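Side-chain contact in FERM, RhoGEF and pleckstrin domain protein 2 (Danio rerio, PDB 6D21), which probably activates RAC1 as a guanine nucleotide exchange factor in semaphorin responses and actin remodelling, this chain being its FERM domain: residues P151-E154 with H155-K159. Numbering follows the deposited sequence.
Sequences PCQE and HVQEK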
ATOM      1  N   PRO A 151      -7.501  -1.533  14.671  1.00 31.24           N
ATOM      2  CA  PRO A 151      -8.594  -0.556  14.738  1.00 29.45           C
ATOM      3  C   PRO A 151      -9.461  -0.736  16.002  1.00 45.92           C
ATOM      4  O   PRO A 151      -9.778   0.249  16.657  1.00 51.69           O
ATOM      5  CB  PRO A 151      -9.394  -0.838  13.464  1.00 29.29           C
ATOM      6  CG  PRO A 151      -8.406  -1.497  12.521  1.00 24.45           C
ATOM      7  CD  PRO A 151      -7.480  -2.285  13.399  1.00 26.62           C
ATOM      8  N   CYS A 152      -9.810  -1.976  16.344  1.00 36.14           N
ATOM      9  CA  CYS A 152     -10.549  -2.284  17.571  1.00 43.45           C
ATOM     10  C   CYS A 152      -9.704  -3.195  18.443  1.00 47.04           C
ATOM     11  O   CYS A 152      -9.951  -4.393  18.527  1.00 43.57           O
ATOM     12  CB  CYS A 152     -11.884  -2.962  17.270  1.00 51.50           C
ATOM     13  SG  CYS A 152     -13.127  -1.947  16.439  1.00 49.16           S
ATOM     14  N   GLN A 153      -8.714  -2.619  19.105  1.00 35.73           N
ATOM     15  CA  GLN A 153      -7.672  -3.405  19.750  1.00 30.87           C
ATOM     16  C   GLN A 153      -7.999  -3.919  21.159  1.00 40.19           C
ATOM     17  O   GLN A 153      -7.483  -4.954  21.585  1.00 38.39           O
ATOM     18  CB  GLN A 153      -6.413  -2.551  19.780  1.00 33.18           C
ATOM     19  CG  GLN A 153      -5.313  -2.998  20.676  1.00 31.23           C
ATOM     20  CD  GLN A 153      -4.062  -2.198  20.399  1.00 39.57           C
ATOM     21  OE1 GLN A 153      -3.725  -1.963  19.243  1.00 36.49           O
ATOM     22  NE2 GLN A 153      -3.393  -1.743  21.449  1.00 36.25           N
ATOM     23  N   GLU A 154      -8.847  -3.206  21.888  1.00 35.25           N
ATOM     24  CA  GLU A 154      -9.016  -3.494  23.307  1.00 40.96           C
ATOM     25  C   GLU A 154      -9.307  -4.964  23.625  1.00 43.24           C
ATOM     26  O   GLU A 154      -8.646  -5.545  24.483  1.00 39.74           O
ATOM     27  CB  GLU A 154     -10.125  -2.631  23.902  1.00 35.79           C
ATOM     28  CG  GLU A 154     -10.135  -2.653  25.402  1.00 39.16           C
ATOM     29  CD  GLU A 154     -11.338  -1.929  26.000  1.00 40.29           C
ATOM     30  OE1 GLU A 154     -12.079  -1.241  25.265  1.00 45.01           O
ATOM     31  OE2 GLU A 154     -11.546  -2.071  27.211  1.00 42.52           O
ATOM     32  N   HIS A 155     -10.274  -5.568  22.938  1.00 34.47           N
ATOM     33  CA  HIS A 155     -10.694  -6.927  23.293  1.00 44.14           C
ATOM     34  C   HIS A 155      -9.791  -8.012  22.692  1.00 41.45           C
ATOM     35  O   HIS A 155     -10.011  -9.207  22.903  1.00 39.56           O
ATOM     36  CB  HIS A 155     -12.138  -7.172  22.853  1.00 36.24           C
ATOM     37  CG  HIS A 155     -12.288  -7.313  21.372  1.00 34.37           C
ATOM     38  ND1 HIS A 155     -12.295  -6.229  20.521  1.00 42.46           N
ATOM     39  CD2 HIS A 155     -12.420  -8.410  20.592  1.00 33.79           C
ATOM     40  CE1 HIS A 155     -12.421  -6.655  19.274  1.00 44.38           C
ATOM     41  NE2 HIS A 155     -12.509  -7.975  19.293  1.00 36.71           N
ATOM     42  N   VAL A 156      -8.779  -7.586  21.948  1.00 32.37           N
ATOM     43  CA  VAL A 156      -7.849  -8.497  21.278  1.00 44.42           C
ATOM     44  C   VAL A 156      -6.492  -8.470  21.989  1.00 42.03           C
ATOM     45  O   VAL A 156      -5.583  -9.240  21.669  1.00 37.73           O
ATOM     46  CB  VAL A 156      -7.686  -8.109  19.782  1.00 33.70           C
ATOM     47  CG1 VAL A 156      -6.887  -9.150  19.008  1.00 40.01           C
ATOM     48  CG2 VAL A 156      -9.052  -7.921  19.140  1.00 37.71           C
ATOM     49  N   GLN A 157      -6.362  -7.591  22.977  1.00 34.61           N
ATOM     50  CA  GLN A 157      -5.055  -7.345  23.568  1.00 39.32           C
ATOM     51  C   GLN A 157      -4.534  -8.576  24.297  1.00 42.31           C
ATOM     52  O   GLN A 157      -3.345  -8.873  24.229  1.00 41.73           O
ATOM     53  CB  GLN A 157      -5.105  -6.129  24.506  1.00 49.08           C
ATOM     54  CG  GLN A 157      -5.255  -4.822  23.727  1.00 57.50           C
ATOM     55  CD  GLN A 157      -5.230  -3.568  24.590  1.00 61.03           C
ATOM     56  OE1 GLN A 157      -4.838  -2.487  24.126  1.00 57.68           O
ATOM     57  NE2 GLN A 157      -5.656  -3.699  25.840  1.00 53.17           N
ATOM     58  N   GLU A 158      -5.421  -9.302  24.973  1.00 35.74           N
ATOM     59  CA  GLU A 158      -5.020 -10.525  25.671  1.00 43.62           C
ATOM     60  C   GLU A 158      -4.473 -11.566  24.692  1.00 39.52           C
ATOM     61  O   GLU A 158      -3.461 -12.211  24.957  1.00 41.26           O
ATOM     62  CB  GLU A 158      -6.195 -11.112  26.455  1.00 56.09           C
ATOM     63  CG  GLU A 158      -6.659 -10.245  27.620  1.00 69.51           C
ATOM     64  CD  GLU A 158      -5.522  -9.838  28.544  1.00 74.79           C
ATOM     65  OE1 GLU A 158      -4.807 -10.735  29.040  1.00 76.35           O
ATOM     66  OE2 GLU A 158      -5.344  -8.620  28.774  1.00 75.34           O
ATOM     67  N   LYS A 159      -5.142 -11.727  23.558  1.00 39.45           N
ATOM     68  CA  LYS A 159      -4.670 -12.660  22.546  1.00 35.49           C
ATOM     69  C   LYS A 159      -3.340 -12.233  21.950  1.00 38.44           C
ATOM     70  O   LYS A 159      -2.471 -13.069  21.688  1.00 35.78           O
ATOM     71  CB  LYS A 159      -5.680 -12.814  21.420  1.00 37.47           C
ATOM     72  CG  LYS A 159      -5.377 -14.034  20.591  1.00 50.15           C
ATOM     73  CD  LYS A 159      -6.164 -14.092  19.315  1.00 70.53           C
ATOM     74  CE  LYS A 159      -5.616 -15.221  18.464  1.00 88.51           C
ATOM     75  NZ  LYS A 159      -5.749 -16.532  19.170  1.00 96.21           N
TER
HETATM   76  O   HOH W   1      -8.367  -8.258  25.461  1.00 44.59           O
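Q153 and Q157 meet through their side-chain amides: NE2 of Q153 gives a nearly straight hydrogen bond, 3.1 Å long, to OE1 of Q157. The donor lies in the carbonyl plane of Q157, on a lone pair, and the acceptor lies almost in the amide plane of Q153, although the two amides are turned 46° against each other. Both chains are extended beyond CG and cross at about a right angle. In Q157, CG sits anti to the carbonyl carbon (chi1 -71°), which lays the start of the side chain over the backbone oxygens of Q153 and E154; CG comes to 3.1 Å from Q153 O.

Two successive i-to-i+3 backbone hydrogen bonds form tight turns at the entry to the helix: V156 N donates to Q153 O at 3.0 Å, and Q157 N makes a weak bond to E154 O. Water 1 donates to that same E154 O and accepts from E158 N, bridging the turn to the second residue of the helix.

The ring of H155 makes non-bonded contacts. With chi1 at 72° the imidazole is tucked over its own backbone and reaches back toward C152, where CE1 comes within 3.4 Å of C152 O, obliquely to the ring. Over the centre of one ring face lies CG2 of V156, which also touches C152 O.

This turn leads into helix 157-164 of the FERM central domain. Four hydrogen bonds hold the buried amide of Q153 and fix its orientation, joining the loop after helix 137-146 to the first turn of helix 157-164: besides the bond to Q157, OE1 accepts from L149 N and L150 N, and NE2 donates to N147 O. Q153 and Q157 rest on L144 of helix 137-146, while V156 packs on E117 and A121 of helix 117-132, where H155 NE2 is hydrogen-bonded to E117 OE2.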